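Local coordinates for phosphotriesterase homology protein (Escherichia coli, PDB 1BF6) that binds two zinc ions and hydrolyses phosphorylated glyceryl acetates, and also acts on aromatic acetates and propionates, at residues I199-K212 against L228-D242. Numbering follows the deposited sequence.
Sequences IDLGAYVQFDTIGK and LRDRGLLNRVMLSMD. With ZN (zinc ion), chain C; SO4 (sulfate ion), chain F.
Val-205 to Phe-207 and Val-237 to Leu-239 pair as adjacent parallel strands of the TIM barrel, the two strands of a beta-alpha-beta unit whose connection is helix 218-230. Val-205 N donates to Arg-236 O at 2.9 Å, Val-205 O accepts from Met-238 N, and Phe-207 N reaches Met-238 O, all three nearly linear; Ser-240 N comes in tilted on Phe-207 O. On the helix side of the strands the Phe-207 ring lies against Leu-228 CD1 (3.7 Å from CE1) and Val-237 CG1. At the N-terminal ends of the two strands, Arg-236 bends at chi2 (-56°) and carries CD over the Tyr-204 ring, 3.7 Å from the centroid and almost on its normal, a CH-pi contact. The guanidinium, its plane 25° from that of the ring, runs on beyond the ring centre towards the hydroxyl end, with NH1 held by Asn-235 O at 3.0 Å. Were Tyr-204 an alanine, the aliphatic arm of Arg-236 would be likely to lose the aromatic face on which CD rests. At the C-terminal ends, where the active site lies, Asp-208 OD1 hydrogen-bonds to ND1 of the zinc ligand His-185, and Asp-242 OD1 binds the other zinc ion at 2.4 Å with His-11, His-13 and Glu-124. Lys-212, its chain extended beyond CG, reaches Asp-242: NZ donates to Asp-242 O at 2.7 Å and makes a long salt bridge with OD2. The same NZ hydrogen-bonds to O3 of a sulfate, probably from the crystallisation liquor, at 3.0 Å.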
# COMPACT_ATOMS: atom_id res chain seq x y z
N ILE A 199 3.41 13.12 -9.98
CA ILE A 199 3.00 12.49 -11.24
C ILE A 199 3.89 13.01 -12.39
O ILE A 199 4.27 12.25 -13.27
CB ILE A 199 1.49 12.77 -11.53
CG1 ILE A 199 0.62 12.00 -10.51
CG2 ILE A 199 1.14 12.38 -12.98
CD1 ILE A 199 -0.88 12.31 -10.62
N ASP A 200 4.26 14.29 -12.33
CA ASP A 200 5.11 14.89 -13.35
C ASP A 200 6.50 14.24 -13.38
O ASP A 200 7.11 14.13 -14.43
CB ASP A 200 5.24 16.40 -13.13
CG ASP A 200 5.84 17.11 -14.33
OD1 ASP A 200 5.21 17.06 -15.40
OD2 ASP A 200 6.94 17.69 -14.20
N LEU A 201 6.97 13.78 -12.22
CA LEU A 201 8.27 13.11 -12.13
C LEU A 201 8.17 11.67 -12.65
O LEU A 201 9.18 10.99 -12.80
CB LEU A 201 8.80 13.11 -10.69
CG LEU A 201 9.18 14.45 -10.04
CD1 LEU A 201 9.62 14.21 -8.59
CD2 LEU A 201 10.29 15.14 -10.83
N GLY A 202 6.93 11.21 -12.86
CA GLY A 202 6.71 9.86 -13.38
C GLY A 202 6.27 8.79 -12.40
O GLY A 202 6.13 7.63 -12.77
N ALA A 203 6.04 9.17 -11.15
CA ALA A 203 5.62 8.22 -10.13
C ALA A 203 4.09 8.03 -10.11
O ALA A 203 3.35 8.79 -10.76
CB ALA A 203 6.11 8.69 -8.76
N TYR A 204 3.64 6.94 -9.48
CA TYR A 204 2.21 6.68 -9.29
C TYR A 204 1.88 7.20 -7.89
O TYR A 204 2.76 7.28 -7.02
CB TYR A 204 1.88 5.19 -9.34
CG TYR A 204 1.83 4.60 -10.73
CD1 TYR A 204 3.00 4.37 -11.45
CD2 TYR A 204 0.61 4.23 -11.30
CE1 TYR A 204 2.96 3.78 -12.71
CE2 TYR A 204 0.55 3.63 -12.56
CZ TYR A 204 1.74 3.41 -13.26
OH TYR A 204 1.71 2.81 -14.50
N VAL A 205 0.63 7.63 -7.70
CA VAL A 205 0.17 8.15 -6.41
C VAL A 205 -1.04 7.34 -5.93
O VAL A 205 -1.79 6.77 -6.74
CB VAL A 205 -0.20 9.65 -6.48
CG1 VAL A 205 1.06 10.50 -6.72
CG2 VAL A 205 -1.25 9.91 -7.57
N GLN A 206 -1.21 7.26 -4.62
CA GLN A 206 -2.32 6.51 -4.05
C GLN A 206 -3.24 7.27 -3.11
O GLN A 206 -2.80 8.08 -2.29
CB GLN A 206 -1.80 5.28 -3.33
CG GLN A 206 -1.24 4.24 -4.26
CD GLN A 206 -0.56 3.11 -3.55
OE1 GLN A 206 -0.58 2.99 -2.31
NE2 GLN A 206 0.07 2.25 -4.34
N PHE A 207 -4.54 7.07 -3.33
CA PHE A 207 -5.59 7.63 -2.49
C PHE A 207 -6.00 6.32 -1.80
O PHE A 207 -6.91 5.61 -2.25
CB PHE A 207 -6.75 8.20 -3.32
CG PHE A 207 -6.46 9.56 -3.94
CD1 PHE A 207 -5.35 9.76 -4.76
CD2 PHE A 207 -7.32 10.64 -3.70
CE1 PHE A 207 -5.09 11.02 -5.33
CE2 PHE A 207 -7.06 11.90 -4.27
CZ PHE A 207 -5.94 12.09 -5.08
N ASP A 208 -5.25 5.97 -0.75
CA ASP A 208 -5.45 4.71 -0.02
C ASP A 208 -5.95 4.81 1.42
O ASP A 208 -5.86 3.82 2.16
CB ASP A 208 -4.16 3.88 -0.04
CG ASP A 208 -2.94 4.67 0.41
OD1 ASP A 208 -3.09 5.62 1.20
OD2 ASP A 208 -1.82 4.35 -0.06
N THR A 209 -6.44 5.98 1.82
CA THR A 209 -6.97 6.15 3.17
C THR A 209 -8.49 6.44 3.08
O THR A 209 -9.08 7.11 3.95
CB THR A 209 -6.24 7.27 3.95
OG1 THR A 209 -6.35 8.52 3.25
CG2 THR A 209 -4.75 6.91 4.14
N ILE A 210 -9.10 5.93 2.01
CA ILE A 210 -10.53 6.10 1.77
C ILE A 210 -11.31 5.56 2.97
O ILE A 210 -11.04 4.44 3.42
CB ILE A 210 -10.94 5.35 0.48
CG1 ILE A 210 -10.43 6.11 -0.74
CG2 ILE A 210 -12.46 5.16 0.42
CD1 ILE A 210 -10.33 5.26 -2.00
N GLY A 211 -12.23 6.37 3.49
CA GLY A 211 -13.02 5.96 4.64
C GLY A 211 -12.52 6.50 5.97
O GLY A 211 -13.24 6.47 6.96
N LYS A 212 -11.28 7.00 5.99
CA LYS A 212 -10.69 7.55 7.21
C LYS A 212 -11.01 9.03 7.28
O LYS A 212 -10.14 9.90 7.28
CB LYS A 212 -9.17 7.28 7.23
CG LYS A 212 -8.87 5.78 7.13
CD LYS A 212 -7.44 5.37 7.48
CE LYS A 212 -7.36 3.85 7.47
NZ LYS A 212 -6.06 3.36 7.97
N LEU A 228 -7.57 15.34 -10.99
CA LEU A 228 -6.70 14.44 -11.74
C LEU A 228 -7.38 13.98 -13.03
O LEU A 228 -6.77 13.97 -14.10
CB LEU A 228 -6.28 13.25 -10.87
CG LEU A 228 -5.51 13.71 -9.62
CD1 LEU A 228 -5.11 12.51 -8.77
CD2 LEU A 228 -4.29 14.55 -10.01
N ARG A 229 -8.66 13.64 -12.93
CA ARG A 229 -9.43 13.23 -14.10
C ARG A 229 -9.50 14.38 -15.12
O ARG A 229 -9.34 14.15 -16.32
CB ARG A 229 -10.84 12.83 -13.67
CG ARG A 229 -11.74 12.45 -14.83
CD ARG A 229 -13.14 12.16 -14.34
NE ARG A 229 -14.01 11.77 -15.44
CZ ARG A 229 -15.11 12.42 -15.78
NH1 ARG A 229 -15.48 13.50 -15.09
NH2 ARG A 229 -15.84 12.00 -16.80
N ASP A 230 -9.72 15.60 -14.64
CA ASP A 230 -9.82 16.78 -15.50
C ASP A 230 -8.53 17.06 -16.27
O ASP A 230 -8.55 17.69 -17.32
CB ASP A 230 -10.16 18.03 -14.69
CG ASP A 230 -11.53 17.98 -14.05
OD1 ASP A 230 -12.44 17.28 -14.55
OD2 ASP A 230 -11.69 18.67 -13.01
N ARG A 231 -7.40 16.61 -15.72
CA ARG A 231 -6.10 16.83 -16.34
C ARG A 231 -5.60 15.59 -17.09
O ARG A 231 -4.45 15.57 -17.57
CB ARG A 231 -5.09 17.27 -15.28
CG ARG A 231 -5.39 18.63 -14.69
CD ARG A 231 -4.67 18.82 -13.36
NE ARG A 231 -4.82 20.17 -12.83
CZ ARG A 231 -5.91 20.65 -12.22
NH1 ARG A 231 -6.99 19.88 -12.07
NH2 ARG A 231 -5.91 21.89 -11.76
N GLY A 232 -6.46 14.59 -17.21
CA GLY A 232 -6.12 13.35 -17.89
C GLY A 232 -5.01 12.56 -17.21
O GLY A 232 -4.27 11.83 -17.88
N LEU A 233 -4.97 12.64 -15.88
CA LEU A 233 -3.94 11.97 -15.08
C LEU A 233 -4.36 10.68 -14.34
O LEU A 233 -3.58 10.14 -13.54
CB LEU A 233 -3.33 12.98 -14.08
CG LEU A 233 -2.80 14.29 -14.68
CD1 LEU A 233 -2.43 15.27 -13.59
CD2 LEU A 233 -1.61 14.03 -15.60
N LEU A 234 -5.55 10.16 -14.62
CA LEU A 234 -6.02 8.94 -13.95
C LEU A 234 -5.15 7.70 -14.15
O LEU A 234 -5.23 6.77 -13.35
CB LEU A 234 -7.47 8.61 -14.31
CG LEU A 234 -8.57 9.58 -13.88
CD1 LEU A 234 -9.92 8.96 -14.23
CD2 LEU A 234 -8.51 9.84 -12.38
N ASN A 235 -4.34 7.67 -15.20
CA ASN A 235 -3.48 6.50 -15.42
C ASN A 235 -2.30 6.41 -14.43
O ASN A 235 -1.47 5.51 -14.54
CB ASN A 235 -2.98 6.43 -16.88
CG ASN A 235 -2.09 7.62 -17.25
OD1 ASN A 235 -2.08 8.66 -16.59
ND2 ASN A 235 -1.36 7.46 -18.35
N ARG A 236 -2.24 7.34 -13.48
CA ARG A 236 -1.17 7.34 -12.47
C ARG A 236 -1.71 7.25 -11.04
O ARG A 236 -0.94 7.30 -10.08
CB ARG A 236 -0.28 8.58 -12.61
CG ARG A 236 0.68 8.53 -13.79
CD ARG A 236 1.56 7.29 -13.73
NE ARG A 236 2.45 7.22 -14.88
CZ ARG A 236 2.21 6.53 -16.00
NH1 ARG A 236 1.10 5.82 -16.14
NH2 ARG A 236 3.06 6.62 -17.02
N VAL A 237 -3.02 7.05 -10.91
CA VAL A 237 -3.70 6.97 -9.62
C VAL A 237 -4.22 5.58 -9.27
O VAL A 237 -4.83 4.90 -10.11
CB VAL A 237 -4.90 7.96 -9.56
CG1 VAL A 237 -5.61 7.87 -8.20
CG2 VAL A 237 -4.45 9.36 -9.80
N MET A 238 -3.92 5.13 -8.05
CA MET A 238 -4.41 3.85 -7.55
C MET A 238 -5.15 4.10 -6.23
O MET A 238 -4.96 5.15 -5.59
CB MET A 238 -3.30 2.81 -7.45
CG MET A 238 -2.76 2.44 -8.84
SD MET A 238 -1.70 1.00 -8.89
CE MET A 238 -0.23 1.64 -8.10
N LEU A 239 -6.01 3.16 -5.84
CA LEU A 239 -6.87 3.31 -4.67
C LEU A 239 -6.86 2.17 -3.67
O LEU A 239 -6.58 1.03 -4.02
CB LEU A 239 -8.33 3.48 -5.14
CG LEU A 239 -8.66 4.47 -6.27
CD1 LEU A 239 -10.12 4.30 -6.69
CD2 LEU A 239 -8.40 5.89 -5.85
N SER A 240 -7.22 2.50 -2.42
CA SER A 240 -7.32 1.51 -1.34
C SER A 240 -7.92 2.10 -0.05
O SER A 240 -8.23 3.30 0.02
CB SER A 240 -5.95 0.87 -1.05
OG SER A 240 -6.03 -0.55 -1.20
N MET A 241 -8.08 1.25 0.96
CA MET A 241 -8.65 1.61 2.27
C MET A 241 -7.59 1.65 3.40
O MET A 241 -7.79 2.30 4.44
CB MET A 241 -9.70 0.57 2.67
CG MET A 241 -10.82 0.34 1.66
SD MET A 241 -11.80 1.79 1.45
CE MET A 241 -12.57 1.88 3.06
N ASP A 242 -6.50 0.92 3.20
CA ASP A 242 -5.44 0.79 4.21
C ASP A 242 -6.03 0.33 5.55
O ASP A 242 -5.84 1.00 6.59
CB ASP A 242 -4.68 2.11 4.40
CG ASP A 242 -3.46 1.96 5.30
OD1 ASP A 242 -2.99 0.81 5.49
OD2 ASP A 242 -2.98 2.97 5.81
ZN ZN C . -0.60 0.54 5.61
S SO4 F . -4.88 4.17 11.71
O1 SO4 F . -5.15 4.74 13.02
O2 SO4 F . -4.15 2.84 11.88
O3 SO4 F . -6.18 3.87 10.90
O4 SO4 F . -4.06 5.16 10.88
O HOH W 1 3.63 9.93 -13.49
O HOH W 2 5.59 7.18 -15.52
O HOH W 3 -9.90 3.14 5.64